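Local atomic coordinates of Lmo2125 protein (Listeria monocytogenes serovar 1/2a, PDB entry 5TU0), a protein that binds maltose and, as a solute-binding lipoprotein of the bacterial cell membrane, probably hands the sugar on for transport into the cell. Residues 287-290 against 291-295; 296-299 against 300-304. The protein carries 2 engineered substitutions. All coordinates share one frame; numbering follows the deposited sequence.

Contact 1 of 2, residues 287-290 against 291-295; sequences VAQK and WLDYV
Helix 285-295 carries this contact, in which Gln289 and Asp293 meet one turn apart and the backbone bonds of residues 287-290 run on into residues 291-295. Four regular alpha-helical bonds make the frame. Trp291 N gives to Val287 O at 2.9 Å, and Leu292 N gives to Ala288 O at 3.0 Å. Asp293 N follows with Gln289 O, and Tyr294 N with Lys290 O.

On the partly exposed side the Gln289 chain leaves with CG anti to the backbone N and then turns about the CB-CG bond (chi2 67°). This turn swings the amide along the helix to Asp293. NE2 of Gln289 reaches OD1 of Asp293 at 3.2 Å. The bond is weak, with an N-H...O angle of 134°, and the amide and carboxylate planes are turned 42° apart. The same NE2 also gives a hydrogen bond to Lys85 O, and Asp293 OD1 receives a weak one from Gly87 N.

On the buried side, CB of Trp291 lies 3.3 Å from Ala288 O. Leu292 brings a methyl back to the same oxygen, with CD1 3.4 Å from Ala288 O. One face of the Trp291 ring has Val295 CB above it, near the rim. Trp276 and Phe30 each meet this indole in an edge-to-face stack.

The helix thus has a polar side and an apolar side. The Gln289-Asp293 bond is a modest addition to the backbone ladder. The Gln289 amide is held mainly by Lys85 O, with Asp293 as a weaker second partner. The Asp293 carboxylate takes weak bonds from both Gln289 and Gly87 N.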
loop_
_atom_site.group_PDB
_atom_site.type_symbol
_atom_site.label_atom_id
_atom_site.label_comp_id
_atom_site.label_asym_id
_atom_site.label_seq_id
_atom_site.Cartn_x
_atom_site.Cartn_y
_atom_site.Cartn_z
ATOM N N VAL A 287 -6.423 -27.669 9.146
ATOM C CA VAL A 287 -6.971 -27.494 7.798
ATOM C C VAL A 287 -6.759 -26.054 7.311
ATOM O O VAL A 287 -6.475 -25.841 6.129
ATOM C CB VAL A 287 -8.453 -27.899 7.694
ATOM C CG1 VAL A 287 -8.980 -27.641 6.292
ATOM C CG2 VAL A 287 -8.614 -29.377 8.027
ATOM N N ALA A 288 -6.892 -25.077 8.219
ATOM C CA ALA A 288 -6.652 -23.668 7.881
ATOM C C ALA A 288 -5.202 -23.443 7.392
ATOM O O ALA A 288 -4.964 -22.683 6.426
ATOM C CB ALA A 288 -6.921 -22.778 9.090
ATOM N N GLN A 289 -4.245 -24.094 8.058
ATOM C CA GLN A 289 -2.822 -24.002 7.668
ATOM C C GLN A 289 -2.652 -24.557 6.250
ATOM O O GLN A 289 -1.953 -23.964 5.410
ATOM C CB GLN A 289 -1.922 -24.772 8.638
ATOM C CG GLN A 289 -0.453 -24.801 8.227
ATOM C CD GLN A 289 0.202 -23.434 8.298
ATOM O OE1 GLN A 289 0.320 -22.852 9.380
ATOM N NE2 GLN A 289 0.658 -22.914 7.150
ATOM N N LYS A 290 -3.308 -25.689 5.988
ATOM C CA LYS A 290 -3.265 -26.293 4.667
ATOM C C LYS A 290 -3.866 -25.321 3.635
ATOM O O LYS A 290 -3.330 -25.187 2.559
ATOM C CB LYS A 290 -3.950 -27.653 4.657
ATOM C CG LYS A 290 -3.195 -28.714 5.471
ATOM C CD LYS A 290 -3.967 -30.017 5.493
ATOM C CE LYS A 290 -3.218 -31.147 6.193
ATOM N NZ LYS A 290 -3.029 -30.894 7.650
ATOM N N TRP A 291 -4.927 -24.613 3.998
ATOM C CA TRP A 291 -5.541 -23.615 3.093
ATOM C C TRP A 291 -4.571 -22.492 2.745
ATOM O O TRP A 291 -4.463 -22.113 1.592
ATOM C CB TRP A 291 -6.835 -23.027 3.677
ATOM C CG TRP A 291 -7.420 -21.961 2.797
ATOM C CD1 TRP A 291 -7.249 -20.612 2.918
ATOM C CD2 TRP A 291 -8.212 -22.161 1.628
ATOM N NE1 TRP A 291 -7.903 -19.955 1.907
ATOM C CE2 TRP A 291 -8.503 -20.891 1.097
ATOM C CE3 TRP A 291 -8.704 -23.296 0.973
ATOM C CZ2 TRP A 291 -9.284 -20.721 -0.050
ATOM C CZ3 TRP A 291 -9.484 -23.126 -0.170
ATOM C CH2 TRP A 291 -9.761 -21.842 -0.670
ATOM N N LEU A 292 -3.879 -21.950 3.745
ATOM C CA LEU A 292 -2.900 -20.901 3.479
ATOM C C LEU A 292 -1.812 -21.361 2.490
ATOM O O LEU A 292 -1.438 -20.613 1.575
ATOM C CB LEU A 292 -2.267 -20.373 4.777
ATOM C CG LEU A 292 -2.942 -19.164 5.438
ATOM C CD1 LEU A 292 -4.410 -19.424 5.744
ATOM C CD2 LEU A 292 -2.200 -18.738 6.701
ATOM N N ASP A 293 -1.315 -22.585 2.689
ATOM C CA ASP A 293 -0.272 -23.174 1.829
ATOM C C ASP A 293 -0.798 -23.427 0.422
ATOM O O ASP A 293 -0.046 -23.332 -0.557
ATOM C CB ASP A 293 0.253 -24.496 2.422
ATOM C CG ASP A 293 1.038 -24.294 3.725
ATOM O OD1 ASP A 293 1.403 -23.143 4.051
ATOM O OD2 ASP A 293 1.289 -25.299 4.428
ATOM N N TYR A 294 -2.071 -23.802 0.336
ATOM C CA TYR A 294 -2.736 -24.005 -0.951
ATOM C C TYR A 294 -2.942 -22.682 -1.716
ATOM O O TYR A 294 -2.463 -22.510 -2.852
ATOM C CB TYR A 294 -4.101 -24.657 -0.715
ATOM C CG TYR A 294 -4.958 -24.843 -1.949
ATOM C CD1 TYR A 294 -4.725 -25.894 -2.823
ATOM C CD2 TYR A 294 -6.030 -23.991 -2.222
ATOM C CE1 TYR A 294 -5.519 -26.084 -3.955
ATOM C CE2 TYR A 294 -6.827 -24.175 -3.358
ATOM C CZ TYR A 294 -6.562 -25.229 -4.218
ATOM O OH TYR A 294 -7.321 -25.443 -5.354
ATOM N N VAL A 295 -3.652 -21.743 -1.094
ATOM C CA VAL A 295 -4.025 -20.500 -1.769
ATOM C C VAL A 295 -2.814 -19.629 -2.143
ATOM O O VAL A 295 -2.904 -18.805 -3.058
ATOM C CB VAL A 295 -5.099 -19.706 -0.957
ATOM C CG1 VAL A 295 -4.498 -19.057 0.280
ATOM C CG2 VAL A 295 -5.737 -18.613 -1.799
#

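Contact 2 of 2, residues 296-299 against 300-304; sequences TNQK and NQETL
Gln298 and Glu302 lie side by side, one turn apart, and point the same way. Both chains are extended beyond CG, and their polar ends meet. NE2 of Gln298 gives a nearly straight hydrogen bond to OE2 of Glu302, 2.9 Å long. The two flat groups stand almost at right angles, their planes 81° apart. The acceptor lies in the amide plane of Gln298, but NE2 meets the carboxylate of Glu302 from above its plane. CG of Gln298 also packs 3.3 Å from OE2 of Glu302. That oxygen has a second partner, the hydroxyl of Thr320 on helix 315-323.

Asn297 and Asn300 are oriented otherwise. Their side chains approach at a slant, yet the two amide planes are only 13° apart. Asn297 is the N-cap of helix 298-308. Its CG sits between the backbone N and the carbonyl carbon (chi1 71°), which turns OD1 back over the first turn. There OD1 of Asn297 accepts from Asn300 N at 3.0 Å, almost in line with the C=O bond. ND2 of Asn300 is 3.1 Å from the same OD1, and it gives a hydrogen bond to Tyr294 O in the preceding helix.

Lys299 joins Asn300 and Thr303 through water. One water accepts from NZ of Lys299 at 3.1 Å, donates to OD1 of Asn300 and bonds OG1 of Thr303. A second water donates to Lys299 O and also bonds OG1 of Thr303. Gln301 lays CB and CG against Asn297 O, each at 3.2 Å. Its amide then bonds Asn314 N through OE1 and Ala111 O through NE2.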
loop_
_atom_site.group_PDB
_atom_site.type_symbol
_atom_site.label_atom_id
_atom_site.label_comp_id
_atom_site.label_asym_id
_atom_site.label_seq_id
_atom_site.Cartn_x
_atom_site.Cartn_y
_atom_site.Cartn_z
ATOM N N THR A 296 -1.683 -19.823 -1.455
ATOM C CA THR A 296 -0.462 -19.066 -1.754
ATOM C C THR A 296 0.540 -19.851 -2.620
ATOM O O THR A 296 1.659 -19.374 -2.834
ATOM C CB THR A 296 0.229 -18.487 -0.484
ATOM O OG1 THR A 296 0.636 -19.545 0.396
ATOM C CG2 THR A 296 -0.694 -17.558 0.248
ATOM N N ASN A 297 0.163 -21.030 -3.137
ATOM C CA ASN A 297 1.085 -21.745 -4.026
ATOM C C ASN A 297 1.057 -21.086 -5.410
ATOM O O ASN A 297 0.228 -20.203 -5.673
ATOM C CB ASN A 297 0.861 -23.274 -4.065
ATOM C CG ASN A 297 -0.421 -23.704 -4.775
ATOM O OD1 ASN A 297 -0.986 -22.989 -5.585
ATOM N ND2 ASN A 297 -0.872 -24.913 -4.453
ATOM N N GLN A 298 1.956 -21.503 -6.288
ATOM C CA GLN A 298 2.062 -20.876 -7.612
ATOM C C GLN A 298 0.795 -20.975 -8.457
ATOM O O GLN A 298 0.365 -19.988 -9.024
ATOM C CB GLN A 298 3.230 -21.465 -8.399
ATOM C CG GLN A 298 3.387 -20.835 -9.782
ATOM C CD GLN A 298 4.586 -21.359 -10.536
ATOM O OE1 GLN A 298 5.348 -22.170 -10.028
ATOM N NE2 GLN A 298 4.767 -20.870 -11.756
ATOM N N LYS A 299 0.210 -22.165 -8.540
ATOM C CA LYS A 299 -1.000 -22.364 -9.339
ATOM C C LYS A 299 -2.135 -21.410 -8.922
ATOM O O LYS A 299 -2.711 -20.706 -9.762
ATOM C CB LYS A 299 -1.479 -23.833 -9.234
ATOM C CG LYS A 299 -2.679 -24.170 -10.110
ATOM C CD LYS A 299 -3.014 -25.659 -10.067
ATOM C CE LYS A 299 -4.154 -26.018 -11.009
ATOM N NZ LYS A 299 -5.442 -25.374 -10.614
ATOM N N ASN A 300 -2.423 -21.362 -7.628
ATOM C CA ASN A 300 -3.551 -20.561 -7.138
ATOM C C ASN A 300 -3.254 -19.074 -7.156
ATOM O O ASN A 300 -4.152 -18.270 -7.346
ATOM C CB ASN A 300 -4.008 -21.062 -5.774
ATOM C CG ASN A 300 -4.548 -22.471 -5.845
ATOM O OD1 ASN A 300 -5.444 -22.772 -6.656
ATOM N ND2 ASN A 300 -3.994 -23.353 -5.026
ATOM N N GLN A 301 -1.985 -18.713 -6.988
ATOM C CA GLN A 301 -1.584 -17.307 -7.106
ATOM C C GLN A 301 -1.706 -16.833 -8.567
ATOM O O GLN A 301 -2.096 -15.695 -8.826
ATOM C CB GLN A 301 -0.193 -17.113 -6.527
ATOM C CG GLN A 301 -0.222 -17.091 -5.010
ATOM C CD GLN A 301 -0.257 -15.674 -4.468
ATOM O OE1 GLN A 301 0.779 -15.035 -4.398
ATOM N NE2 GLN A 301 -1.440 -15.185 -4.071
ATOM N N GLU A 302 -1.418 -17.719 -9.519
ATOM C CA GLU A 302 -1.599 -17.380 -10.941
ATOM C C GLU A 302 -3.087 -17.230 -11.251
ATOM O O GLU A 302 -3.482 -16.299 -11.957
ATOM C CB GLU A 302 -0.920 -18.396 -11.869
ATOM C CG GLU A 302 0.590 -18.298 -11.768
ATOM C CD GLU A 302 1.356 -19.293 -12.614
ATOM O OE1 GLU A 302 0.742 -20.164 -13.288
ATOM O OE2 GLU A 302 2.600 -19.183 -12.582
ATOM N N THR A 303 -3.917 -18.115 -10.703
ATOM C CA THR A 303 -5.371 -17.986 -10.909
ATOM C C THR A 303 -5.876 -16.661 -10.289
ATOM O O THR A 303 -6.724 -15.980 -10.871
ATOM C CB THR A 303 -6.146 -19.171 -10.317
ATOM O OG1 THR A 303 -5.699 -20.379 -10.947
ATOM C CG2 THR A 303 -7.643 -19.008 -10.528
ATOM N N LEU A 304 -5.345 -16.299 -9.125
ATOM C CA LEU A 304 -5.737 -15.024 -8.493
ATOM C C LEU A 304 -5.500 -13.870 -9.461
ATOM O O LEU A 304 -6.388 -13.041 -9.677
ATOM C CB LEU A 304 -4.959 -14.770 -7.197
ATOM C CG LEU A 304 -5.233 -13.422 -6.506
ATOM C CD1 LEU A 304 -6.660 -13.342 -5.994
ATOM C CD2 LEU A 304 -4.235 -13.206 -5.379
HETATM O O HOH W 1 -6.130 -22.549 -9.417
HETATM O O HOH W 2 -3.155 -21.452 -12.455
#

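Overall arrangement
From the N terminus, the chain passes through helix 17-34 and strand 64-68, and much later strand 272-278. Contact 1 follows in helix 285-295, and contact 2 comes next in the turn at 296-297 and the start of helix 298-308. Each closes only a helical turn or a cap. They stand in series, neither nesting nor crossing, with centres about 12 Å apart. They touch where the two helices meet, with Asn300 CB and Gln301 CG packed against Val295 O. Contact 1 joins its helix to strands 64-68 and 272-278. Contact 2 reaches helix 315-323 and strand 105-121. Both pack on helix 17-34.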